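Local coordinates for DUF3120 domain-containing protein (Bordetella pertussis, PDB 6RGN), which serves as the N-terminal membrane-targeting domain of the type III secretion effector BteA and probably binds the phosphoinositide PIP2, at residues Arg53-Asn58 with His83-Phe88; Asn59-Arg64 with Gly121-Glu126; Leu71-Ser74 with Leu78-Val81; Arg100-Ala105 with Thr129-Tyr134. All blocks are in the same frame, centred on the assembly; numbering follows the deposited sequence.

Interaction 1: Arg53-Asn58 with His83-Phe88; sequences RLLEPN and HDVRQF
The ring of Phe-88 receives Leu-55 along its CD2-CE2 bond: Leu-55 CD1 comes to 4.0 Å from Phe-88 CE2, and Leu-55 CB lies 4.1 Å from the same ring carbon. Another flat group, the guanidinium of Arg-53, has Leu-54 CD2 above one face, nearer its border than its centre, while its nitrogens form salt bridges with Glu-61 and Glu-126. Leucine suits the centre of this contact because its branched end serves two neighbours at once. Its second methyl, CD2, packs 3.8 Å from Val-85 CG1, and the leucine runs at about a right angle to both partners. Phe-88 holds its CG anti to the backbone N (chi1 -179°), which swings the ring toward the loop. Val-85 and Phe-88 are three residues apart and so share one side of the helix; a compact beta-branched residue beside a broad ring makes a surface that Leu-55 can fit. No hydrogen bond joins the segments. The short 3-10 turn that presents Leu-55 is closed by its own bond, from Glu-56 N to Arg-53 O (3.2 Å). Leu-55 also rests on Leu-127 and Tyr-134 of helix 124-140, while Val-85 and Phe-88 reach Leu-102 and Leu-99 of helix 96-112, which places the N-terminal 3-10 turn against the buried side of the helical domain.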
loop_
_atom_site.group_PDB
_atom_site.type_symbol
_atom_site.label_atom_id
_atom_site.label_comp_id
_atom_site.label_asym_id
_atom_site.label_seq_id
_atom_site.Cartn_x
_atom_site.Cartn_y
_atom_site.Cartn_z
ATOM N N ARG A 53 0.629 -4.195 -10.865
ATOM C CA ARG A 53 1.820 -5.009 -10.497
ATOM C C ARG A 53 2.122 -4.752 -9.019
ATOM O O ARG A 53 2.593 -5.667 -8.379
ATOM C CB ARG A 53 3.043 -4.750 -11.381
ATOM C CG ARG A 53 3.747 -3.440 -11.075
ATOM C CD ARG A 53 4.809 -3.073 -12.109
ATOM N NE ARG A 53 5.470 -1.921 -11.517
ATOM C CZ ARG A 53 4.998 -0.680 -11.528
ATOM N NH1 ARG A 53 3.855 -0.392 -12.136
ATOM N NH2 ARG A 53 5.657 0.281 -10.904
ATOM N N LEU A 54 1.764 -3.584 -8.484
ATOM C CA LEU A 54 2.145 -3.193 -7.122
ATOM C C LEU A 54 1.450 -4.054 -6.058
ATOM O O LEU A 54 1.996 -4.102 -4.915
ATOM C CB LEU A 54 1.887 -1.708 -6.896
ATOM C CG LEU A 54 2.853 -0.760 -7.601
ATOM C CD1 LEU A 54 2.491 0.676 -7.283
ATOM C CD2 LEU A 54 4.303 -1.039 -7.209
ATOM N N LEU A 55 0.333 -4.723 -6.363
ATOM C CA LEU A 55 -0.258 -5.617 -5.357
ATOM C C LEU A 55 -0.290 -7.063 -5.842
ATOM O O LEU A 55 -0.900 -7.889 -5.125
ATOM C CB LEU A 55 -1.650 -5.120 -5.014
ATOM C CG LEU A 55 -1.680 -3.797 -4.245
ATOM C CD1 LEU A 55 -3.114 -3.340 -4.216
ATOM C CD2 LEU A 55 -1.112 -4.010 -2.863
ATOM N N GLU A 56 0.332 -7.359 -6.970
ATOM C CA GLU A 56 0.656 -8.744 -7.381
ATOM C C GLU A 56 1.399 -9.385 -6.213
ATOM O O GLU A 56 2.237 -8.716 -5.602
ATOM C CB GLU A 56 1.461 -8.754 -8.675
ATOM C CG GLU A 56 0.549 -8.911 -9.874
ATOM C CD GLU A 56 1.082 -8.496 -11.232
ATOM O OE1 GLU A 56 2.302 -8.725 -11.518
ATOM O OE2 GLU A 56 0.252 -7.947 -12.026
ATOM N N PRO A 57 1.046 -10.637 -5.817
ATOM C CA PRO A 57 1.464 -11.156 -4.523
ATOM C C PRO A 57 2.966 -11.203 -4.310
ATOM O O PRO A 57 3.327 -10.867 -3.219
ATOM C CB PRO A 57 0.844 -12.558 -4.498
ATOM C CG PRO A 57 -0.427 -12.276 -5.196
ATOM C CD PRO A 57 0.021 -11.504 -6.430
ATOM N N ASN A 58 3.764 -11.475 -5.340
ATOM C CA ASN A 58 5.230 -11.505 -5.227
ATOM C C ASN A 58 5.890 -10.122 -5.295
ATOM O O ASN A 58 7.076 -10.097 -5.080
ATOM C CB ASN A 58 5.823 -12.427 -6.295
ATOM C CG ASN A 58 5.514 -13.867 -5.972
ATOM O OD1 ASN A 58 5.118 -14.158 -4.823
ATOM N ND2 ASN A 58 5.620 -14.767 -6.958
ATOM N N HIS A 83 2.233 -3.706 6.367
ATOM C CA HIS A 83 1.591 -4.959 6.797
ATOM C C HIS A 83 0.313 -5.183 5.975
ATOM O O HIS A 83 0.014 -6.333 5.631
ATOM C CB HIS A 83 1.314 -4.940 8.299
ATOM C CG HIS A 83 0.432 -6.070 8.670
ATOM N ND1 HIS A 83 0.905 -7.309 8.985
ATOM C CD2 HIS A 83 -0.914 -6.135 8.739
ATOM C CE1 HIS A 83 -0.113 -8.118 9.259
ATOM N NE2 HIS A 83 -1.245 -7.419 9.090
ATOM N N ASP A 84 -0.489 -4.155 5.788
ATOM C CA ASP A 84 -1.735 -4.287 5.004
ATOM C C ASP A 84 -1.472 -4.627 3.523
ATOM O O ASP A 84 -2.303 -5.350 2.926
ATOM C CB ASP A 84 -2.540 -3.014 5.115
ATOM C CG ASP A 84 -3.177 -2.811 6.494
ATOM O OD1 ASP A 84 -3.105 -3.721 7.322
ATOM O OD2 ASP A 84 -3.773 -1.718 6.695
ATOM N N VAL A 85 -0.452 -4.050 2.898
ATOM C CA VAL A 85 -0.017 -4.446 1.534
ATOM C C VAL A 85 0.214 -5.970 1.532
ATOM O O VAL A 85 -0.382 -6.675 0.685
ATOM C CB VAL A 85 1.243 -3.707 1.038
ATOM C CG1 VAL A 85 1.688 -4.329 -0.276
ATOM C CG2 VAL A 85 0.946 -2.239 0.862
ATOM N N ARG A 86 1.009 -6.469 2.468
ATOM C CA ARG A 86 1.379 -7.916 2.520
ATOM C C ARG A 86 0.155 -8.807 2.821
ATOM O O ARG A 86 0.077 -9.967 2.317
ATOM C CB ARG A 86 2.395 -8.214 3.617
ATOM C CG ARG A 86 3.713 -7.449 3.582
ATOM C CD ARG A 86 4.213 -7.246 2.206
ATOM N NE ARG A 86 5.672 -7.193 2.070
ATOM C CZ ARG A 86 6.254 -7.085 0.869
ATOM N NH1 ARG A 86 7.592 -7.060 0.823
ATOM N NH2 ARG A 86 5.467 -6.914 -0.242
ATOM N N GLN A 87 -0.745 -8.333 3.674
ATOM C CA GLN A 87 -1.938 -9.127 4.028
ATOM C C GLN A 87 -2.798 -9.241 2.756
ATOM O O GLN A 87 -3.324 -10.323 2.505
ATOM C CB GLN A 87 -2.676 -8.517 5.235
ATOM C CG GLN A 87 -3.602 -9.507 5.918
ATOM C CD GLN A 87 -2.837 -10.570 6.664
ATOM O OE1 GLN A 87 -2.006 -10.249 7.504
ATOM N NE2 GLN A 87 -3.096 -11.826 6.361
ATOM N N PHE A 88 -3.032 -8.149 2.032
ATOM C CA PHE A 88 -3.835 -8.220 0.794
ATOM C C PHE A 88 -3.203 -9.236 -0.177
ATOM O O PHE A 88 -3.907 -10.118 -0.636
ATOM C CB PHE A 88 -4.104 -6.837 0.237
ATOM C CG PHE A 88 -4.939 -6.894 -1.011
ATOM C CD1 PHE A 88 -6.262 -7.301 -0.985
ATOM C CD2 PHE A 88 -4.362 -6.583 -2.212
ATOM C CE1 PHE A 88 -6.997 -7.350 -2.150
ATOM C CE2 PHE A 88 -5.086 -6.669 -3.377
ATOM C CZ PHE A 88 -6.411 -7.072 -3.349
#

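Interaction 2: Asn59-Arg64 with Gly121-Glu126; sequences NDEFVR and GGMVAE. Unlike the reference sequence in segment 121-126: Met-123 (reference Leu).
Phe-62 brings the edge of its ring against Met-123 and Val-124, where a type I beta turn, Gly-121 to Val-124, links helix 114-120 to helix 124-140. Near the ring plane, Phe-62 CD1 lies 4.0 Å from Met-123 CB, and Phe-62 CE1 lies 4.1 Å from Val-124 CG2. With CG of Phe-62 anti to the backbone N (chi1 -175°), the ring extends to the turn, and the side chains of Phe-62 and Met-123 run antiparallel alongside one another. The flat aromatic edge suits this buried place, since it can meet two neighbouring residues together. Met-123, a leucine in the reference sequence, bends at chi3 and lays SD 3.9 Å from Glu-61 O. Glu-61 OE1 and Glu-126 OE1 stand 5.9 Å apart, a repulsion that a nearby arginine would probably offset. An Asx turn leads into helix 61-65: Glu-61 N donates to Asn-59 OD1 (3.0 Å) from above the carbonyl plane. Asparagine suits this place because its amide can also donate: Asn-59 ND2 bonds to Glu-61 OE2 at 3.1 Å, with an N-H...O angle of 164°, in the amide plane but from above the plane of the carboxylate.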
loop_
_atom_site.group_PDB
_atom_site.type_symbol
_atom_site.label_atom_id
_atom_site.label_comp_id
_atom_site.label_asym_id
_atom_site.label_seq_id
_atom_site.Cartn_x
_atom_site.Cartn_y
_atom_site.Cartn_z
ATOM N N ASN A 59 5.183 -9.056 -5.645
ATOM C CA ASN A 59 5.781 -7.729 -5.933
ATOM C C ASN A 59 6.226 -7.056 -4.620
ATOM O O ASN A 59 5.479 -7.116 -3.650
ATOM C CB ASN A 59 4.782 -6.838 -6.661
ATOM C CG ASN A 59 5.447 -5.670 -7.338
ATOM O OD1 ASN A 59 5.642 -4.614 -6.740
ATOM N ND2 ASN A 59 5.759 -5.842 -8.610
ATOM N N ASP A 60 7.436 -6.524 -4.563
ATOM C CA ASP A 60 7.994 -5.831 -3.372
ATOM C C ASP A 60 8.301 -4.346 -3.690
ATOM O O ASP A 60 8.962 -3.694 -2.877
ATOM C CB ASP A 60 9.235 -6.582 -2.891
ATOM C CG ASP A 60 8.933 -7.977 -2.351
ATOM O OD1 ASP A 60 7.902 -8.137 -1.703
ATOM O OD2 ASP A 60 9.707 -8.881 -2.630
ATOM N N GLU A 61 7.887 -3.823 -4.848
ATOM C CA GLU A 61 8.281 -2.444 -5.243
ATOM C C GLU A 61 7.743 -1.408 -4.258
ATOM O O GLU A 61 8.511 -0.514 -3.818
ATOM C CB GLU A 61 7.795 -2.107 -6.655
ATOM C CG GLU A 61 8.495 -2.867 -7.738
ATOM C CD GLU A 61 7.875 -2.579 -9.104
ATOM O OE1 GLU A 61 7.818 -1.375 -9.470
ATOM O OE2 GLU A 61 7.428 -3.541 -9.774
ATOM N N PHE A 62 6.505 -1.522 -3.834
ATOM C CA PHE A 62 5.922 -0.545 -2.889
ATOM C C PHE A 62 6.700 -0.562 -1.567
ATOM O O PHE A 62 7.218 0.521 -1.124
ATOM C CB PHE A 62 4.439 -0.751 -2.581
ATOM C CG PHE A 62 3.970 0.383 -1.703
ATOM C CD1 PHE A 62 3.899 1.661 -2.220
ATOM C CD2 PHE A 62 3.767 0.222 -0.346
ATOM C CE1 PHE A 62 3.479 2.731 -1.453
ATOM C CE2 PHE A 62 3.397 1.300 0.458
ATOM C CZ PHE A 62 3.310 2.573 -0.098
ATOM N N VAL A 63 6.820 -1.729 -0.939
ATOM C CA VAL A 63 7.587 -1.800 0.343
ATOM C C VAL A 63 9.037 -1.350 0.114
ATOM O O VAL A 63 9.648 -0.787 1.057
ATOM C CB VAL A 63 7.485 -3.191 1.023
ATOM C CG1 VAL A 63 8.343 -3.266 2.263
ATOM C CG2 VAL A 63 6.038 -3.469 1.447
ATOM N N ARG A 64 9.681 -1.635 -1.004
ATOM C CA ARG A 64 11.064 -1.084 -1.194
ATOM C C ARG A 64 11.015 0.458 -1.190
ATOM O O ARG A 64 12.021 1.081 -0.785
ATOM C CB ARG A 64 11.757 -1.629 -2.457
ATOM C CG ARG A 64 12.267 -3.056 -2.272
ATOM C CD ARG A 64 13.150 -3.628 -3.381
ATOM N NE ARG A 64 12.750 -3.168 -4.718
ATOM C CZ ARG A 64 12.023 -3.874 -5.619
ATOM N NH1 ARG A 64 11.762 -3.335 -6.808
ATOM N NH2 ARG A 64 11.575 -5.088 -5.341
ATOM N N GLY A 121 6.677 8.725 0.287
ATOM C CA GLY A 121 5.387 8.406 -0.334
ATOM C C GLY A 121 5.354 8.521 -1.827
ATOM O O GLY A 121 4.232 8.531 -2.388
ATOM N N GLY A 122 6.494 8.513 -2.491
ATOM C CA GLY A 122 6.577 8.651 -3.954
ATOM C C GLY A 122 5.769 7.626 -4.734
ATOM O O GLY A 122 5.402 7.940 -5.873
ATOM N N MET A 123 5.472 6.427 -4.216
ATOM C CA MET A 123 4.703 5.438 -5.021
ATOM C C MET A 123 3.251 5.331 -4.528
ATOM O O MET A 123 2.543 4.432 -5.000
ATOM C CB MET A 123 5.361 4.059 -5.015
ATOM C CG MET A 123 6.778 4.048 -5.593
ATOM S SD MET A 123 7.249 2.366 -6.124
ATOM C CE MET A 123 6.809 2.452 -7.860
ATOM N N VAL A 124 2.803 6.240 -3.650
ATOM C CA VAL A 124 1.435 6.173 -3.081
ATOM C C VAL A 124 0.408 6.378 -4.196
ATOM O O VAL A 124 -0.551 5.583 -4.200
ATOM C CB VAL A 124 1.221 7.070 -1.845
ATOM C CG1 VAL A 124 -0.228 7.176 -1.384
ATOM C CG2 VAL A 124 2.054 6.541 -0.713
ATOM N N ALA A 125 0.532 7.389 -5.059
ATOM C CA ALA A 125 -0.470 7.628 -6.126
ATOM C C ALA A 125 -0.668 6.328 -6.914
ATOM O O ALA A 125 -1.826 5.869 -7.121
ATOM C CB ALA A 125 -0.041 8.730 -7.028
ATOM N N GLU A 126 0.427 5.706 -7.305
ATOM C CA GLU A 126 0.386 4.464 -8.103
ATOM C C GLU A 126 -0.243 3.340 -7.295
ATOM O O GLU A 126 -1.040 2.618 -7.868
ATOM C CB GLU A 126 1.747 4.112 -8.678
ATOM C CG GLU A 126 1.636 2.986 -9.674
ATOM C CD GLU A 126 2.888 2.648 -10.490
ATOM O OE1 GLU A 126 3.990 3.045 -10.055
ATOM O OE2 GLU A 126 2.759 1.952 -11.525
#

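Interaction 3: Leu71-Ser74 with Leu78-Val81; sequences LHHS and LREV. With SO4 (sulfate ion), chain E.
Arg-79 starts with CG beside the backbone N (chi1 -72°) and bends at chi3 (-127°), a course that turns its guanidinium back onto Ser-74 O, the carbonyl just ahead of helix 76-90. Two weak hydrogen bonds result, from NH1 at 3.2 Å and from NE at 3.4 Å to Ser-74 O, both well off straight. An arginine suits the spot because two of its N-H groups can share one carbonyl while the long chain stays at the surface. His-73 CE1 also lies at the edge of the guanidinium, close to NH1, though this approach is short and the histidine's first torsion is far from staggered, which leaves its detail doubtful. The CB of Ser-74 points toward the helix, with OG 3.9 Å from Leu-78 CD2. Small enough to sit against the leucine, the serine also takes a weak hydrogen bond from Arg-120, while Leu-78 packs on Trp-109 in the core. Two residues before Ser-74, His-72 ND1 donates to sulfate O4 (2.9 Å) in the ring plane and nearly straight, at 173°. Lys-119 and Arg-120 of helix 114-120 bind the same ion. The sulfate probably came from the crystallisation liquor, but a histidine, a lysine and an arginine gathered round it make a small basic anion site, consistent with a surface that could hold a lipid phosphate.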
loop_
_atom_site.group_PDB
_atom_site.type_symbol
_atom_site.label_atom_id
_atom_site.label_comp_id
_atom_site.label_asym_id
_atom_site.label_seq_id
_atom_site.Cartn_x
_atom_site.Cartn_y
_atom_site.Cartn_z
ATOM N N LEU A 71 18.341 4.287 7.504
ATOM C CA LEU A 71 17.857 3.367 8.583
ATOM C C LEU A 71 17.013 4.152 9.599
ATOM O O LEU A 71 16.819 3.689 10.717
ATOM C CB LEU A 71 19.047 2.668 9.251
ATOM C CG LEU A 71 19.864 1.767 8.322
ATOM C CD1 LEU A 71 21.191 1.417 8.954
ATOM C CD2 LEU A 71 19.080 0.515 7.938
ATOM N N HIS A 72 16.477 5.301 9.209
ATOM C CA HIS A 72 15.400 5.969 9.990
ATOM C C HIS A 72 14.275 4.945 10.269
ATOM O O HIS A 72 13.841 4.246 9.316
ATOM C CB HIS A 72 14.922 7.202 9.242
ATOM C CG HIS A 72 15.995 8.197 8.952
ATOM N ND1 HIS A 72 15.703 9.432 8.399
ATOM C CD2 HIS A 72 17.328 8.183 9.176
ATOM C CE1 HIS A 72 16.823 10.113 8.238
ATOM N NE2 HIS A 72 17.837 9.383 8.734
ATOM N N HIS A 73 13.808 4.847 11.519
ATOM C CA HIS A 73 12.718 3.926 11.953
ATOM C C HIS A 73 11.411 4.330 11.224
ATOM O O HIS A 73 11.201 5.562 11.012
ATOM C CB HIS A 73 12.722 3.890 13.493
ATOM C CG HIS A 73 11.405 4.122 14.160
ATOM N ND1 HIS A 73 10.842 3.191 15.035
ATOM C CD2 HIS A 73 10.556 5.179 14.127
ATOM C CE1 HIS A 73 9.696 3.662 15.502
ATOM N NE2 HIS A 73 9.485 4.883 14.946
ATOM N N SER A 74 10.593 3.363 10.781
ATOM C CA SER A 74 9.266 3.651 10.190
ATOM C C SER A 74 8.248 3.940 11.303
ATOM O O SER A 74 8.322 3.290 12.332
ATOM C CB SER A 74 8.825 2.506 9.331
ATOM O OG SER A 74 9.776 2.329 8.298
ATOM N N LEU A 78 3.167 3.785 9.151
ATOM C CA LEU A 78 3.820 3.260 7.916
ATOM C C LEU A 78 3.929 1.736 8.093
ATOM O O LEU A 78 3.705 1.045 7.100
ATOM C CB LEU A 78 5.198 3.877 7.717
ATOM C CG LEU A 78 5.913 3.419 6.453
ATOM C CD1 LEU A 78 4.990 3.412 5.264
ATOM C CD2 LEU A 78 7.160 4.251 6.128
ATOM N N ARG A 79 4.259 1.218 9.272
ATOM C CA ARG A 79 4.366 -0.257 9.491
ATOM C C ARG A 79 2.999 -0.918 9.244
ATOM O O ARG A 79 2.952 -1.950 8.621
ATOM C CB ARG A 79 4.791 -0.614 10.909
ATOM C CG ARG A 79 6.248 -0.310 11.202
ATOM C CD ARG A 79 6.535 -0.843 12.601
ATOM N NE ARG A 79 7.102 0.276 13.316
ATOM C CZ ARG A 79 6.652 0.784 14.473
ATOM N NH1 ARG A 79 7.285 1.834 14.979
ATOM N NH2 ARG A 79 5.599 0.281 15.114
ATOM N N GLU A 80 1.905 -0.258 9.628
ATOM C CA GLU A 80 0.544 -0.794 9.359
ATOM C C GLU A 80 0.264 -0.781 7.856
ATOM O O GLU A 80 -0.361 -1.717 7.363
ATOM C CB GLU A 80 -0.573 -0.019 10.052
ATOM C CG GLU A 80 -1.886 -0.803 10.047
ATOM C CD GLU A 80 -1.761 -2.065 10.885
ATOM O OE1 GLU A 80 -1.238 -1.937 12.005
ATOM O OE2 GLU A 80 -2.127 -3.187 10.399
ATOM N N VAL A 81 0.671 0.259 7.142
ATOM C CA VAL A 81 0.520 0.267 5.674
ATOM C C VAL A 81 1.240 -0.938 5.076
ATOM O O VAL A 81 0.635 -1.583 4.175
ATOM C CB VAL A 81 1.035 1.558 5.034
ATOM C CG1 VAL A 81 1.189 1.382 3.548
ATOM C CG2 VAL A 81 0.116 2.713 5.398
HETATM S S SO4 E . 11.623 9.609 7.794
HETATM O O1 SO4 E . 11.667 8.566 8.801
HETATM O O2 SO4 E . 11.210 9.093 6.562
HETATM O O3 SO4 E . 10.707 10.607 8.223
HETATM O O4 SO4 E . 12.947 10.169 7.662
#

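Interaction 4: Arg100-Ala105 with Thr129-Tyr134; sequences RDLEVA and TAIDAY. With NA (sodium ion), chain F.
Glu-103 and Ile-131 are the nearest CA pair between the two helical segments, 7.3 Å apart. Each segment keeps its own backbone bonds, for instance Ala-105 N to Asp-101 O at 2.9 Å, and no hydrogen bond passes between them. Ile-131 bridges the interval. Its CG1 lies anti to the carbonyl carbon (chi1 -66°), and the extended branch ends in CD1, which reaches 3.9 Å from Leu-102 CG and equally close to Leu-102 CD2. The same methyl comes within 4.2 Å of Glu-103 CA, while the shorter branch, CG2, lies 4.3 Å from Glu-103 CB. With Leu-99 and Leu-106 also touching Ile-131, the isoleucine enters a hole framed by Leu-99, Leu-102, Glu-103 and Leu-106, the knobs-into-holes packing of a helical bundle. This helical domain is consistent with the bundles of membrane-localisation domains in related toxins. Leu-102, branched and apolar, also packs on Val-85 and Asp-84 of helix 76-90. Glu-103 suits the border of the apolar seam: its CB and CA pack against Ile-131, but the chain bends at chi2 (-81°) and carries the carboxylate away. There Glu-103 OE2 coordinates the sodium ion at 2.8 Å. The same oxygen accepts a hydrogen bond from Asn-107 ND2. A water oxygen, also 2.8 Å from the sodium, is a further ligand of the metal.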
loop_
_atom_site.group_PDB
_atom_site.type_symbol
_atom_site.label_atom_id
_atom_site.label_comp_id
_atom_site.label_asym_id
_atom_site.label_seq_id
_atom_site.Cartn_x
_atom_site.Cartn_y
_atom_site.Cartn_z
ATOM N N ARG A 100 -9.771 -2.402 1.379
ATOM C CA ARG A 100 -10.334 -1.236 2.104
ATOM C C ARG A 100 -9.407 -0.842 3.263
ATOM O O ARG A 100 -9.073 0.351 3.368
ATOM C CB ARG A 100 -11.765 -1.524 2.546
ATOM C CG ARG A 100 -12.733 -1.419 1.374
ATOM C CD ARG A 100 -14.204 -1.565 1.711
ATOM N NE ARG A 100 -15.042 -1.410 0.519
ATOM C CZ ARG A 100 -16.334 -1.672 0.528
ATOM N NH1 ARG A 100 -16.925 -1.967 1.674
ATOM N NH2 ARG A 100 -17.069 -1.503 -0.559
ATOM N N ASP A 101 -8.945 -1.800 4.039
ATOM C CA ASP A 101 -8.106 -1.504 5.219
ATOM C C ASP A 101 -6.834 -0.821 4.744
ATOM O O ASP A 101 -6.353 0.100 5.465
ATOM C CB ASP A 101 -7.689 -2.746 5.990
ATOM C CG ASP A 101 -8.823 -3.541 6.584
ATOM O OD1 ASP A 101 -9.899 -2.961 6.808
ATOM O OD2 ASP A 101 -8.593 -4.794 6.867
ATOM N N LEU A 102 -6.239 -1.340 3.650
ATOM C CA LEU A 102 -5.023 -0.731 3.087
ATOM C C LEU A 102 -5.283 0.731 2.691
ATOM O O LEU A 102 -4.449 1.624 2.960
ATOM C CB LEU A 102 -4.557 -1.539 1.879
ATOM C CG LEU A 102 -3.454 -0.858 1.107
ATOM C CD1 LEU A 102 -2.297 -0.533 2.047
ATOM C CD2 LEU A 102 -3.002 -1.761 -0.053
ATOM N N GLU A 103 -6.408 1.000 2.075
ATOM C CA GLU A 103 -6.735 2.359 1.602
ATOM C C GLU A 103 -6.880 3.314 2.807
ATOM O O GLU A 103 -6.265 4.418 2.760
ATOM C CB GLU A 103 -8.004 2.282 0.745
ATOM C CG GLU A 103 -8.235 3.584 0.035
ATOM C CD GLU A 103 -8.897 4.683 0.828
ATOM O OE1 GLU A 103 -9.754 4.359 1.701
ATOM O OE2 GLU A 103 -8.663 5.889 0.458
ATOM N N VAL A 104 -7.571 2.883 3.858
ATOM C CA VAL A 104 -7.773 3.650 5.123
ATOM C C VAL A 104 -6.388 3.891 5.784
ATOM O O VAL A 104 -6.120 5.020 6.269
ATOM C CB VAL A 104 -8.811 2.917 5.994
ATOM C CG1 VAL A 104 -8.904 3.482 7.381
ATOM C CG2 VAL A 104 -10.205 2.909 5.344
ATOM N N ALA A 105 -5.524 2.884 5.772
ATOM C CA ALA A 105 -4.193 2.896 6.413
ATOM C C ALA A 105 -3.289 3.898 5.693
ATOM O O ALA A 105 -2.626 4.666 6.385
ATOM C CB ALA A 105 -3.584 1.539 6.363
ATOM N N THR A 129 -3.910 3.895 -7.262
ATOM C CA THR A 129 -4.436 3.577 -8.600
ATOM C C THR A 129 -4.579 2.042 -8.639
ATOM O O THR A 129 -5.589 1.555 -9.144
ATOM C CB THR A 129 -3.564 4.200 -9.711
ATOM O OG1 THR A 129 -3.592 5.631 -9.664
ATOM C CG2 THR A 129 -3.944 3.704 -11.081
ATOM N N ALA A 130 -3.633 1.272 -8.047
ATOM C CA ALA A 130 -3.700 -0.213 -8.097
ATOM C C ALA A 130 -4.887 -0.707 -7.273
ATOM O O ALA A 130 -5.613 -1.652 -7.755
ATOM C CB ALA A 130 -2.437 -0.904 -7.655
ATOM N N ILE A 131 -5.020 -0.176 -6.059
ATOM C CA ILE A 131 -6.189 -0.396 -5.174
ATOM C C ILE A 131 -7.507 -0.252 -5.968
ATOM O O ILE A 131 -8.349 -1.150 -5.883
ATOM C CB ILE A 131 -6.118 0.541 -3.963
ATOM C CG1 ILE A 131 -4.926 0.190 -3.057
ATOM C CG2 ILE A 131 -7.422 0.547 -3.183
ATOM C CD1 ILE A 131 -4.744 1.155 -1.926
ATOM N N ASP A 132 -7.718 0.846 -6.703
ATOM C CA ASP A 132 -8.971 1.115 -7.445
ATOM C C ASP A 132 -9.185 0.023 -8.502
ATOM O O ASP A 132 -10.338 -0.402 -8.706
ATOM C CB ASP A 132 -8.932 2.471 -8.151
ATOM C CG ASP A 132 -9.185 3.619 -7.170
ATOM O OD1 ASP A 132 -9.798 3.342 -6.121
ATOM O OD2 ASP A 132 -8.762 4.765 -7.474
ATOM N N ALA A 133 -8.108 -0.428 -9.146
ATOM C CA ALA A 133 -8.189 -1.438 -10.227
ATOM C C ALA A 133 -8.603 -2.802 -9.628
ATOM O O ALA A 133 -9.370 -3.553 -10.255
ATOM C CB ALA A 133 -6.840 -1.545 -10.929
ATOM N N TYR A 134 -7.994 -3.187 -8.518
ATOM C CA TYR A 134 -8.393 -4.429 -7.811
ATOM C C TYR A 134 -9.777 -4.254 -7.213
ATOM O O TYR A 134 -10.545 -5.207 -7.269
ATOM C CB TYR A 134 -7.424 -4.826 -6.695
ATOM C CG TYR A 134 -6.214 -5.495 -7.249
ATOM C CD1 TYR A 134 -6.207 -6.840 -7.564
ATOM C CD2 TYR A 134 -5.042 -4.777 -7.358
ATOM C CE1 TYR A 134 -5.054 -7.450 -8.044
ATOM C CE2 TYR A 134 -3.920 -5.352 -7.909
ATOM C CZ TYR A 134 -3.906 -6.687 -8.204
ATOM O OH TYR A 134 -2.717 -7.209 -8.644
HETATM NA NA NA F . -7.533 7.047 -1.848
HETATM O O HOH W 1 -5.707 6.066 0.017
#

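Interactions 1 and 4 are buried and apolar, whereas interaction 2 is partly buried and interaction 3 lies near the surface, where weak arginine bonds and a sulfate take over. Helix 76-90 serves both 1 and 3, and helix 124-140 both 2 and 4, in each case through adjoining segments. Salt bridges between their segments tie 1 to 2, with Arg-86 to Asp-60 among them. Leu-55 of interaction 1 rests on Tyr-134 of interaction 4, while Val-81, in the segment of interaction 3, packs on both Phe-62 and Ala-105 and so links 2 with 4. The bound ions, sulfate and sodium, belong to contacts on opposite sides of the chain's centre.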